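TbpB (Actinobacillus pleuropneumoniae, PDB 3HOL) probably binds host transferrin at the bacterial surface, as the lipoprotein component of the bacterial transferrin receptor used for iron acquisition. Local coordinates at residues Ser80-Ser86 and Val260-Lys264; Leu23-Gly29 and Ser233-Tyr239; Lys182-Gly186 and Val198-Ile202; Ala210-Lys216 and Phe227-Gln232. The contacts are given in a common frame with arbitrary orientation. Numbering follows the deposited sequence.

Contact 1 of 4, residues Ser80-Ser86 and Val260-Lys264; sequences SLQYVRS and VFSAK
This is a face-to-face contact between two beta sheets in the N-lobe: the start of strand 84-91, in the five-stranded handle sheet, lies across strand 257-265 of the barrel. The short axes of 84-86 and 260-264 approach to 6.1 Å with their directions 143° apart, too far for backbone pairing, so side chains make the junction. Both strands are extended, and Val84, Ser86, Val260, Ser262 and Lys264 direct their CA-to-CB bonds across the gap. Its centre is a pair of small hydroxyls: Ser86 (chi1 p) and Ser262 (chi1 p) share a hydrogen bond, OG to OG 2.7 Å, with CA atoms 5.8 Å apart. A water accepts from Ser86 N (2.9 Å) and is hydrogen-bonded to Ser262 OG (3.1 Å).

Such a handle sheet laid against an eight-stranded barrel is the build of a TbpB lobe. Branched Val suits the tight interface: Val84 CG2 reaches Ser262 CB at 3.7 Å, and Val260 CG2 lies 4.0 Å from Ser86 CB. Phe261 points away, into the barrel, where its ring meets Phe175. Before the strand, Leu81 (m, t) sets CD2 3.7 Å from Lys264 CB. The long Lys264 chain passes Ser80, CD to O 3.5 Å, and its NZ gives a proton to a water (2.5 Å) that donates to Gln82 OE1 (3.0 Å).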
loop_
_atom_site.group_PDB
_atom_site.type_symbol
_atom_site.label_atom_id
_atom_site.label_comp_id
_atom_site.label_asym_id
_atom_site.label_seq_id
_atom_site.Cartn_x
_atom_site.Cartn_y
_atom_site.Cartn_z
ATOM N N SER A 80 10.781 12.370 -15.483
ATOM C CA SER A 80 11.580 11.223 -15.004
ATOM C C SER A 80 10.870 10.413 -13.898
ATOM O O SER A 80 11.332 9.331 -13.511
ATOM C CB SER A 80 12.939 11.708 -14.519
ATOM O OG SER A 80 12.804 12.545 -13.364
ATOM N N LEU A 81 9.797 10.971 -13.342
ATOM C CA LEU A 81 9.054 10.302 -12.249
ATOM C C LEU A 81 7.975 9.440 -12.851
ATOM O O LEU A 81 7.086 9.955 -13.526
ATOM C CB LEU A 81 8.435 11.342 -11.273
ATOM C CG LEU A 81 9.491 12.152 -10.508
ATOM C CD1 LEU A 81 8.857 13.201 -9.607
ATOM C CD2 LEU A 81 10.383 11.196 -9.657
ATOM N N GLN A 82 8.037 8.129 -12.603
ATOM C CA GLN A 82 7.050 7.190 -13.158
ATOM C C GLN A 82 5.914 6.832 -12.208
ATOM O O GLN A 82 4.832 6.410 -12.639
ATOM C CB GLN A 82 7.758 5.884 -13.575
ATOM C CG GLN A 82 8.853 6.073 -14.619
ATOM C CD GLN A 82 9.504 4.760 -14.907
ATOM O OE1 GLN A 82 10.556 4.458 -14.359
ATOM N NE2 GLN A 82 8.847 3.933 -15.707
ATOM N N TYR A 83 6.128 6.983 -10.911
ATOM C CA TYR A 83 5.173 6.411 -9.939
ATOM C C TYR A 83 4.694 7.439 -8.928
ATOM O O TYR A 83 3.768 7.139 -8.178
ATOM C CB TYR A 83 5.852 5.262 -9.150
ATOM C CG TYR A 83 6.297 4.159 -10.073
ATOM C CD1 TYR A 83 5.340 3.333 -10.693
ATOM C CD2 TYR A 83 7.654 3.925 -10.325
ATOM C CE1 TYR A 83 5.709 2.300 -11.562
ATOM C CE2 TYR A 83 8.054 2.884 -11.183
ATOM C CZ TYR A 83 7.066 2.071 -11.806
ATOM O OH TYR A 83 7.417 1.034 -12.666
ATOM N N VAL A 84 5.335 8.609 -8.845
ATOM C CA VAL A 84 4.918 9.592 -7.823
ATOM C C VAL A 84 4.772 11.004 -8.422
ATOM O O VAL A 84 5.307 11.278 -9.490
ATOM C CB VAL A 84 5.908 9.634 -6.614
ATOM C CG1 VAL A 84 6.054 8.268 -5.984
ATOM C CG2 VAL A 84 7.326 10.190 -7.020
ATOM N N ARG A 85 4.050 11.890 -7.748
ATOM C CA ARG A 85 4.025 13.317 -8.158
ATOM C C ARG A 85 3.651 14.145 -6.950
ATOM O O ARG A 85 2.695 13.814 -6.240
ATOM C CB ARG A 85 2.967 13.573 -9.268
ATOM C CG ARG A 85 2.974 15.025 -9.776
ATOM C CD ARG A 85 1.986 15.246 -10.947
ATOM N NE ARG A 85 2.118 16.607 -11.530
ATOM C CZ ARG A 85 1.502 17.017 -12.641
ATOM N NH1 ARG A 85 0.732 16.154 -13.340
ATOM N NH2 ARG A 85 1.686 18.275 -13.083
ATOM N N SER A 86 4.371 15.226 -6.711
ATOM C CA SER A 86 3.952 16.176 -5.696
ATOM C C SER A 86 4.015 17.584 -6.311
ATOM O O SER A 86 4.656 17.811 -7.365
ATOM C CB SER A 86 4.848 16.040 -4.454
ATOM O OG SER A 86 6.201 16.327 -4.819
ATOM N N VAL A 260 5.096 18.748 1.333
ATOM C CA VAL A 260 5.029 17.511 0.541
ATOM C C VAL A 260 6.353 17.320 -0.187
ATOM O O VAL A 260 7.097 18.270 -0.364
ATOM C CB VAL A 260 3.889 17.515 -0.557
ATOM C CG1 VAL A 260 2.477 17.594 0.078
ATOM C CG2 VAL A 260 4.066 18.724 -1.564
ATOM N N PHE A 261 6.644 16.092 -0.619
ATOM C CA PHE A 261 7.912 15.847 -1.313
ATOM C C PHE A 261 7.782 14.615 -2.174
ATOM O O PHE A 261 6.902 13.791 -1.968
ATOM C CB PHE A 261 9.087 15.717 -0.306
ATOM C CG PHE A 261 8.799 14.794 0.853
ATOM C CD1 PHE A 261 9.034 13.423 0.762
ATOM C CD2 PHE A 261 8.318 15.304 2.050
ATOM C CE1 PHE A 261 8.758 12.568 1.837
ATOM C CE2 PHE A 261 8.029 14.449 3.131
ATOM C CZ PHE A 261 8.255 13.083 3.016
ATOM N N SER A 262 8.607 14.551 -3.209
ATOM C CA SER A 262 8.734 13.336 -4.023
ATOM C C SER A 262 10.174 13.275 -4.580
ATOM O O SER A 262 10.835 14.305 -4.779
ATOM C CB SER A 262 7.695 13.356 -5.168
ATOM O OG SER A 262 7.846 14.523 -5.973
ATOM N N ALA A 263 10.663 12.059 -4.823
ATOM C CA ALA A 263 12.051 11.866 -5.178
ATOM C C ALA A 263 12.217 10.462 -5.765
ATOM O O ALA A 263 11.376 9.610 -5.582
ATOM C CB ALA A 263 12.925 12.018 -3.939
ATOM N N LYS A 264 13.342 10.234 -6.439
ATOM C CA LYS A 264 13.607 8.978 -7.135
ATOM C C LYS A 264 15.061 8.626 -6.884
ATOM O O LYS A 264 15.898 9.537 -6.855
ATOM C CB LYS A 264 13.377 9.226 -8.623
ATOM C CG LYS A 264 13.929 8.181 -9.578
ATOM C CD LYS A 264 13.688 8.625 -11.050
ATOM C CE LYS A 264 14.243 7.573 -12.026
ATOM N NZ LYS A 264 13.823 6.170 -11.659
HETATM O O HOH W 1 11.437 5.293 -11.566
HETATM O O HOH W 2 6.609 15.627 -8.554
#

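Contact 2 of 4, residues Leu23-Gly29 and Ser233-Tyr239; sequences LMEPALG and SLEGGFY
Part of the N-lobe handle meets the outside of the beta barrel here: the irregular segment 23-29, leading into handle strand 29-33, runs over barrel strand 233-239. Their nearest CA pairs are Leu23 with Ser233 (6.2 Å), Met24 with Glu235 (6.0 Å) and Pro26 with Gly236 (7.2 Å), so side chains and waters fill the gap. Ser233, Glu235 and Tyr239 turn toward the segment, whereas Leu234 turns away.

Met24, in the m, m, m rotamer, curls its flexible thioether along the strand, with SD 3.7 Å from Ser233 CA and CE 3.4 Å from Leu234 O. Leu23 (m, t) brings CD1 within 3.6 Å of Ser233 CB. One water donates to Leu23 O (2.8 Å) and Ser233 O (2.7 Å). Glu235 (t, m, chi3 -15°) bends its chain so that CG is 3.7 Å from Met24 O and OE2 is 3.8 Å from Pro26 CB; a second water donates to Met24 O (2.8 Å) and Glu235 OE2 (2.7 Å). This buried carboxylate is balanced by a salt bridge to Arg206, which also hydrogen-bonds Tyr239 OH. Gly237 matters too, because a CB there would crowd the Tyr239 ring. With chi1 m and chi2 -98°, Tyr239 extends to the turn before Gly29, where its OH lies 2.7 Å from Leu28 O in a weak hydrogen bond whose proton has another acceptor within reach.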
loop_
_atom_site.group_PDB
_atom_site.type_symbol
_atom_site.label_atom_id
_atom_site.label_comp_id
_atom_site.label_asym_id
_atom_site.label_seq_id
_atom_site.Cartn_x
_atom_site.Cartn_y
_atom_site.Cartn_z
ATOM N N LEU A 23 -2.764 11.486 11.625
ATOM C CA LEU A 23 -2.030 11.996 10.450
ATOM C C LEU A 23 -1.137 10.919 9.843
ATOM O O LEU A 23 -0.369 11.183 8.896
ATOM C CB LEU A 23 -1.166 13.206 10.827
ATOM C CG LEU A 23 -1.924 14.466 11.187
ATOM C CD1 LEU A 23 -0.924 15.536 11.589
ATOM C CD2 LEU A 23 -2.736 14.870 9.950
ATOM N N MET A 24 -1.228 9.712 10.385
ATOM C CA MET A 24 -0.214 8.712 10.102
ATOM C C MET A 24 -0.734 7.513 9.284
ATOM O O MET A 24 -0.023 6.525 9.120
ATOM C CB MET A 24 0.461 8.268 11.407
ATOM C CG MET A 24 1.050 9.448 12.248
ATOM S SD MET A 24 2.170 10.456 11.220
ATOM C CE MET A 24 3.688 9.572 11.415
ATOM N N GLU A 25 -1.974 7.587 8.815
ATOM C CA GLU A 25 -2.558 6.517 7.999
ATOM C C GLU A 25 -1.957 6.551 6.590
ATOM O O GLU A 25 -1.805 7.624 6.020
ATOM C CB GLU A 25 -4.095 6.648 7.938
ATOM C CG GLU A 25 -4.812 6.274 9.287
ATOM C CD GLU A 25 -4.844 4.754 9.573
ATOM O OE1 GLU A 25 -4.539 3.957 8.649
ATOM O OE2 GLU A 25 -5.170 4.340 10.731
ATOM N N PRO A 26 -1.614 5.370 6.015
ATOM C CA PRO A 26 -1.096 5.324 4.661
ATOM C C PRO A 26 -2.203 5.603 3.657
ATOM O O PRO A 26 -3.375 5.290 3.915
ATOM C CB PRO A 26 -0.570 3.877 4.542
ATOM C CG PRO A 26 -1.489 3.113 5.453
ATOM C CD PRO A 26 -1.585 4.046 6.647
ATOM N N ALA A 27 -1.861 6.228 2.530
ATOM C CA ALA A 27 -2.834 6.397 1.438
ATOM C C ALA A 27 -2.084 6.567 0.125
ATOM O O ALA A 27 -0.894 6.830 0.176
ATOM C CB ALA A 27 -3.666 7.641 1.691
ATOM N N LEU A 28 -2.749 6.465 -1.037
ATOM C CA LEU A 28 -2.019 6.721 -2.279
ATOM C C LEU A 28 -1.454 8.130 -2.236
ATOM O O LEU A 28 -0.368 8.391 -2.770
ATOM C CB LEU A 28 -2.870 6.483 -3.543
ATOM C CG LEU A 28 -3.257 5.016 -3.797
ATOM C CD1 LEU A 28 -4.021 4.896 -5.128
ATOM C CD2 LEU A 28 -2.017 4.113 -3.820
ATOM N N GLY A 29 -2.211 9.046 -1.636
ATOM C CA GLY A 29 -1.794 10.448 -1.601
ATOM C C GLY A 29 -2.674 11.286 -0.690
ATOM O O GLY A 29 -3.647 10.773 -0.112
ATOM N N SER A 233 4.835 14.384 12.378
ATOM C CA SER A 233 3.841 13.716 11.523
ATOM C C SER A 233 4.341 13.552 10.087
ATOM O O SER A 233 3.608 13.783 9.109
ATOM C CB SER A 233 2.499 14.465 11.550
ATOM O OG SER A 233 2.663 15.806 11.053
ATOM N N LEU A 234 5.600 13.162 9.949
ATOM C CA LEU A 234 6.115 12.845 8.620
ATOM C C LEU A 234 5.661 11.435 8.271
ATOM O O LEU A 234 5.907 10.492 9.033
ATOM C CB LEU A 234 7.652 12.918 8.591
ATOM C CG LEU A 234 8.250 12.811 7.167
ATOM C CD1 LEU A 234 9.502 13.705 7.028
ATOM C CD2 LEU A 234 8.600 11.391 6.839
ATOM N N GLU A 235 5.031 11.273 7.114
ATOM C CA GLU A 235 4.575 9.940 6.679
ATOM C C GLU A 235 4.590 9.940 5.191
ATOM O O GLU A 235 4.104 10.919 4.537
ATOM C CB GLU A 235 3.145 9.612 7.191
ATOM C CG GLU A 235 2.708 8.093 7.161
ATOM C CD GLU A 235 2.274 7.528 5.791
ATOM O OE1 GLU A 235 2.008 8.303 4.820
ATOM O OE2 GLU A 235 2.161 6.266 5.681
ATOM N N GLY A 236 5.113 8.847 4.625
ATOM C CA GLY A 236 5.055 8.703 3.163
ATOM C C GLY A 236 5.199 7.263 2.752
ATOM O O GLY A 236 5.113 6.400 3.593
ATOM N N GLY A 237 5.411 7.019 1.457
ATOM C CA GLY A 237 5.505 5.663 0.960
ATOM C C GLY A 237 6.524 5.526 -0.154
ATOM O O GLY A 237 6.932 6.537 -0.776
ATOM N N PHE A 238 6.940 4.278 -0.366
ATOM C CA PHE A 238 7.689 3.896 -1.535
ATOM C C PHE A 238 6.735 3.412 -2.571
ATOM O O PHE A 238 5.821 2.672 -2.270
ATOM C CB PHE A 238 8.686 2.794 -1.174
ATOM C CG PHE A 238 9.740 3.261 -0.203
ATOM C CD1 PHE A 238 10.784 4.100 -0.653
ATOM C CD2 PHE A 238 9.677 2.894 1.140
ATOM C CE1 PHE A 238 11.774 4.536 0.217
ATOM C CE2 PHE A 238 10.660 3.351 2.045
ATOM C CZ PHE A 238 11.728 4.175 1.553
ATOM N N TYR A 239 6.954 3.861 -3.798
ATOM C CA TYR A 239 6.068 3.535 -4.908
ATOM C C TYR A 239 6.914 3.029 -6.096
ATOM O O TYR A 239 8.110 3.287 -6.179
ATOM C CB TYR A 239 5.309 4.779 -5.339
ATOM C CG TYR A 239 4.388 5.394 -4.291
ATOM C CD1 TYR A 239 3.027 5.111 -4.294
ATOM C CD2 TYR A 239 4.875 6.305 -3.349
ATOM C CE1 TYR A 239 2.156 5.697 -3.369
ATOM C CE2 TYR A 239 4.011 6.911 -2.398
ATOM C CZ TYR A 239 2.639 6.602 -2.433
ATOM O OH TYR A 239 1.743 7.170 -1.537
HETATM O O HOH W 3 1.247 13.231 7.858
HETATM O O HOH W 4 1.870 4.823 7.890
#

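Contact 3 of 4, residues Lys182-Gly186 and Val198-Ile202; sequences KKMTG and VNADI
Backbone hydrogen bonds dominate this antiparallel pairing, in which 183-186 and 198-202 run at 167° with axes 4.8 Å apart. Met184 and Ala200 form one hydrogen-bonded pair, Met184 N to Ala200 O 2.9 Å and Ala200 N to Met184 O 3.0 Å. Gly186 and Val198 form the next: Val198 N to Gly186 O is 2.9 Å, while Gly186 N to Val198 O is weak at 3.2 Å. Ile202 N donates to Lys182 O (3.1 Å). The two strands, 183-190 and 193-203, make a beta hairpin of the N-lobe barrel. Lys182, at phi/psi 56/43, and Lys183 form a G1 bulge opposite Asp178.

Lys183 with Asp201 and Thr185 with Asn199 are non-hydrogen-bonded pairs whose polar side chains share the outward face. Lys183 (m, m, t, t) folds back so that NZ makes a salt bridge to Asp201 OD1 at 2.5 Å. One water lies near Lys182 O (2.8 Å) and Asp201 OD1 (2.7 Å); another donates to Met184 O (2.7 Å) and Asn199 OD1 (3.2 Å). Met184, Val198 and Ala200 occupy the opposite, buried face, where apolar groups suit the barrel interior: Met184 SD is 4.4 Å from Ala200 CB, and Met184 and Ile202 also touch Phe238.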
loop_
_atom_site.group_PDB
_atom_site.type_symbol
_atom_site.label_atom_id
_atom_site.label_comp_id
_atom_site.label_asym_id
_atom_site.label_seq_id
_atom_site.Cartn_x
_atom_site.Cartn_y
_atom_site.Cartn_z
ATOM N N LYS A 182 16.241 -0.289 7.815
ATOM C CA LYS A 182 14.917 0.335 7.690
ATOM C C LYS A 182 14.891 1.751 8.282
ATOM O O LYS A 182 13.954 2.142 9.007
ATOM C CB LYS A 182 13.830 -0.579 8.279
ATOM C CG LYS A 182 13.674 -1.858 7.417
ATOM C CD LYS A 182 12.412 -2.666 7.790
ATOM C CE LYS A 182 12.299 -3.964 6.983
ATOM N NZ LYS A 182 11.816 -3.760 5.546
ATOM N N LYS A 183 15.960 2.496 7.988
ATOM C CA LYS A 183 16.133 3.887 8.425
ATOM C C LYS A 183 16.250 4.823 7.261
ATOM O O LYS A 183 16.844 4.475 6.242
ATOM C CB LYS A 183 17.431 4.012 9.257
ATOM C CG LYS A 183 17.366 3.284 10.578
ATOM C CD LYS A 183 16.347 3.885 11.506
ATOM C CE LYS A 183 16.359 3.170 12.904
ATOM N NZ LYS A 183 15.449 3.906 13.857
ATOM N N MET A 184 15.717 6.023 7.419
ATOM C CA MET A 184 15.824 7.081 6.396
ATOM C C MET A 184 16.266 8.356 7.076
ATOM O O MET A 184 15.792 8.683 8.160
ATOM C CB MET A 184 14.437 7.337 5.731
ATOM C CG MET A 184 14.379 8.526 4.728
ATOM S SD MET A 184 12.626 8.964 4.315
ATOM C CE MET A 184 12.203 7.601 3.219
ATOM N N THR A 185 17.192 9.057 6.446
ATOM C CA THR A 185 17.608 10.401 6.858
ATOM C C THR A 185 17.462 11.280 5.594
ATOM O O THR A 185 17.256 10.769 4.495
ATOM C CB THR A 185 19.084 10.439 7.380
ATOM O OG1 THR A 185 19.962 9.989 6.332
ATOM C CG2 THR A 185 19.288 9.524 8.661
ATOM N N GLY A 186 17.498 12.596 5.750
ATOM C CA GLY A 186 17.451 13.457 4.586
ATOM C C GLY A 186 17.371 14.930 4.962
ATOM O O GLY A 186 17.315 15.275 6.142
ATOM N N VAL A 198 15.229 15.360 8.140
ATOM C CA VAL A 198 14.180 14.382 8.353
ATOM C C VAL A 198 14.758 13.008 8.831
ATOM O O VAL A 198 15.916 12.669 8.559
ATOM C CB VAL A 198 13.319 14.155 7.074
ATOM C CG1 VAL A 198 12.636 15.458 6.568
ATOM C CG2 VAL A 198 14.119 13.580 5.999
ATOM N N ASN A 199 13.940 12.274 9.564
ATOM C CA ASN A 199 14.303 10.961 10.100
ATOM C C ASN A 199 13.047 10.147 10.077
ATOM O O ASN A 199 11.988 10.651 10.476
ATOM C CB ASN A 199 14.778 11.086 11.538
ATOM C CG ASN A 199 16.130 11.707 11.629
ATOM O OD1 ASN A 199 17.150 11.004 11.611
ATOM N ND2 ASN A 199 16.178 13.042 11.662
ATOM N N ALA A 200 13.131 8.919 9.555
ATOM C CA ALA A 200 11.979 8.062 9.575
ATOM C C ALA A 200 12.365 6.592 9.626
ATOM O O ALA A 200 13.499 6.208 9.262
ATOM C CB ALA A 200 11.036 8.335 8.344
ATOM N N ASP A 201 11.414 5.782 10.052
ATOM C CA ASP A 201 11.534 4.331 10.005
ATOM C C ASP A 201 10.553 3.718 9.010
ATOM O O ASP A 201 9.393 4.140 8.907
ATOM C CB ASP A 201 11.217 3.759 11.389
ATOM C CG ASP A 201 12.223 4.212 12.436
ATOM O OD1 ASP A 201 13.280 3.583 12.564
ATOM O OD2 ASP A 201 11.959 5.220 13.090
ATOM N N ILE A 202 10.989 2.645 8.358
ATOM C CA ILE A 202 10.204 1.992 7.333
ATOM C C ILE A 202 9.390 0.837 7.953
ATOM O O ILE A 202 9.949 0.004 8.669
ATOM C CB ILE A 202 11.134 1.389 6.251
ATOM C CG1 ILE A 202 12.001 2.475 5.608
ATOM C CG2 ILE A 202 10.280 0.665 5.173
ATOM C CD1 ILE A 202 13.023 1.906 4.572
HETATM O O HOH W 5 13.702 1.121 11.571
HETATM O O HOH W 6 16.670 7.985 10.645
#

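Contact 4 of 4, residues Ala210-Lys216 and Phe227-Gln232; sequences AATASDK and FSADSQ
Lys216 and Asp230 form a salt bridge, NZ to OD1 2.8 Å, although the position of that carboxylate oxygen is less certain. The same OD1 accepts from Ala213 N (2.8 Å), so the aspartate takes a backbone donor beyond the last paired strand residues. Lys216 NZ also donates to Ala213 O (2.9 Å) and to a water (3.0 Å) that donates to Asp230 OD2 (2.7 Å). Between these two segments the one strand pair is Ala211 with Ser231, an antiparallel hydrogen-bonded pair with CA atoms 5.0 Å apart: Ala211 N to Ser231 O is 2.8 Å and Ser231 N to Ala211 O 2.9 Å. Farther out, Asp215 N donates to a water (2.9 Å) that lies 2.8 Å from Phe227 O. Small alanines suit this close approach: Ala213 CB packs 3.2 Å from Phe227 O, and Ala210 CB lies 3.6 Å from Gln232 NE2. The segments comprise the end of strand 206-213, the beginning of strand 231-239 and both ends of their connecting loop; strand 193-203 borders the first, while Ala211 and Ser231 both touch Phe250 of strand 245-251.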
loop_
_atom_site.group_PDB
_atom_site.type_symbol
_atom_site.label_atom_id
_atom_site.label_comp_id
_atom_site.label_asym_id
_atom_site.label_seq_id
_atom_site.Cartn_x
_atom_site.Cartn_y
_atom_site.Cartn_z
ATOM N N ALA A 210 9.832 12.155 11.651
ATOM C CA ALA A 210 9.819 13.538 12.070
ATOM C C ALA A 210 10.587 14.456 11.135
ATOM O O ALA A 210 11.576 14.044 10.506
ATOM C CB ALA A 210 10.379 13.643 13.527
ATOM N N ALA A 211 10.164 15.719 11.048
ATOM C CA ALA A 211 10.992 16.728 10.361
ATOM C C ALA A 211 11.468 17.686 11.442
ATOM O O ALA A 211 10.662 18.125 12.284
ATOM C CB ALA A 211 10.176 17.496 9.284
ATOM N N THR A 212 12.761 17.977 11.450
ATOM C CA THR A 212 13.350 18.906 12.426
ATOM C C THR A 212 13.668 20.221 11.762
ATOM O O THR A 212 14.439 20.235 10.792
ATOM C CB THR A 212 14.662 18.314 13.011
ATOM O OG1 THR A 212 14.340 17.074 13.638
ATOM C CG2 THR A 212 15.319 19.284 14.040
ATOM N N ALA A 213 13.041 21.306 12.231
ATOM C CA ALA A 213 13.321 22.630 11.664
ATOM C C ALA A 213 14.772 23.005 11.890
ATOM O O ALA A 213 15.258 22.933 13.041
ATOM C CB ALA A 213 12.419 23.679 12.252
ATOM N N SER A 214 15.474 23.428 10.836
ATOM C CA SER A 214 16.916 23.724 10.969
ATOM C C SER A 214 17.152 25.095 11.624
ATOM O O SER A 214 18.175 25.296 12.246
ATOM C CB SER A 214 17.654 23.648 9.622
ATOM O OG SER A 214 17.430 22.391 8.980
ATOM N N ASP A 215 16.198 26.013 11.494
ATOM C CA ASP A 215 16.262 27.332 12.135
ATOM C C ASP A 215 15.026 27.459 13.009
ATOM O O ASP A 215 13.927 27.595 12.491
ATOM C CB ASP A 215 16.325 28.449 11.076
ATOM C CG ASP A 215 16.461 29.864 11.698
ATOM O OD1 ASP A 215 16.274 30.026 12.934
ATOM O OD2 ASP A 215 16.732 30.809 10.927
ATOM N N LYS A 216 15.210 27.362 14.332
ATOM C CA LYS A 216 14.114 27.354 15.314
ATOM C C LYS A 216 13.576 28.755 15.646
ATOM O O LYS A 216 12.547 28.893 16.321
ATOM C CB LYS A 216 14.562 26.680 16.633
ATOM C CG LYS A 216 14.582 25.144 16.611
ATOM C CD LYS A 216 13.119 24.572 16.613
ATOM C CE LYS A 216 12.986 23.363 15.700
ATOM N NZ LYS A 216 14.168 22.390 15.712
ATOM N N PHE A 227 9.450 28.421 8.673
ATOM C CA PHE A 227 9.802 26.984 8.830
ATOM C C PHE A 227 10.434 26.729 10.199
ATOM O O PHE A 227 11.480 26.067 10.294
ATOM C CB PHE A 227 10.807 26.581 7.718
ATOM C CG PHE A 227 10.430 27.130 6.345
ATOM C CD1 PHE A 227 9.386 26.568 5.635
ATOM C CD2 PHE A 227 11.116 28.230 5.793
ATOM C CE1 PHE A 227 8.998 27.068 4.384
ATOM C CE2 PHE A 227 10.736 28.747 4.548
ATOM C CZ PHE A 227 9.674 28.161 3.844
ATOM N N SER A 228 9.803 27.265 11.248
ATOM C CA SER A 228 10.454 27.251 12.572
ATOM C C SER A 228 9.980 26.068 13.401
ATOM O O SER A 228 10.614 25.723 14.401
ATOM C CB SER A 228 10.216 28.570 13.337
ATOM O OG SER A 228 8.829 28.735 13.686
ATOM N N ALA A 229 8.862 25.476 13.004
ATOM C CA ALA A 229 8.194 24.438 13.810
ATOM C C ALA A 229 8.629 23.049 13.388
ATOM O O ALA A 229 8.759 22.778 12.189
ATOM C CB ALA A 229 6.706 24.557 13.657
ATOM N N ASP A 230 8.862 22.171 14.356
ATOM C CA ASP A 230 9.113 20.766 14.041
ATOM C C ASP A 230 7.804 20.059 13.683
ATOM O O ASP A 230 6.695 20.585 13.927
ATOM C CB ASP A 230 9.709 20.035 15.262
ATOM C CG ASP A 230 11.106 20.538 15.654
ATOM O OD1 ASP A 230 11.888 20.977 14.816
ATOM O OD2 ASP A 230 11.429 20.499 16.847
ATOM N N SER A 231 7.932 18.859 13.118
ATOM C CA SER A 231 6.793 17.957 12.864
ATOM C C SER A 231 7.091 16.546 13.357
ATOM O O SER A 231 8.149 15.986 13.039
ATOM C CB SER A 231 6.532 17.811 11.358
ATOM O OG SER A 231 5.427 16.940 11.142
ATOM N N GLN A 232 6.126 15.962 14.065
ATOM C CA GLN A 232 6.181 14.542 14.409
ATOM C C GLN A 232 5.253 13.784 13.492
ATOM O O GLN A 232 4.891 12.638 13.791
ATOM C CB GLN A 232 5.710 14.319 15.873
ATOM C CG GLN A 232 6.530 14.990 16.961
ATOM C CD GLN A 232 8.061 14.911 16.789
ATOM O OE1 GLN A 232 8.743 15.954 16.771
ATOM N NE2 GLN A 232 8.608 13.680 16.679
HETATM O O HOH W 7 10.585 16.811 15.203
HETATM O O HOH W 8 14.111 25.970 9.440
HETATM O O HOH W 9 13.929 20.146 17.658
#

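In the fold
All four contacts reach the antiparallel barrel sheet of the N-lobe. Contacts 1 and 2 bring handle elements against its outside, 13 Å apart between centres, and meet where Val84 CG1 packs 3.5 Å from Tyr239 CD2. Contacts 3 and 4 are pairings within the barrel wall, their centres 15 Å apart; the consecutive, neighbouring strands 193-203 and 206-213 connect them, with Asn199 O 2.9 Å from Ala210 N, a probable hydrogen bond. The inward side of strand 231-239 links contact 2 to contact 3, Leu234 CD1 lying 3.6 Å from Val198 CG1 and Phe238 CE2 3.7 Å from Ile202 CD1. Contacts 1 and 4, about 22 Å apart between centres, do not touch.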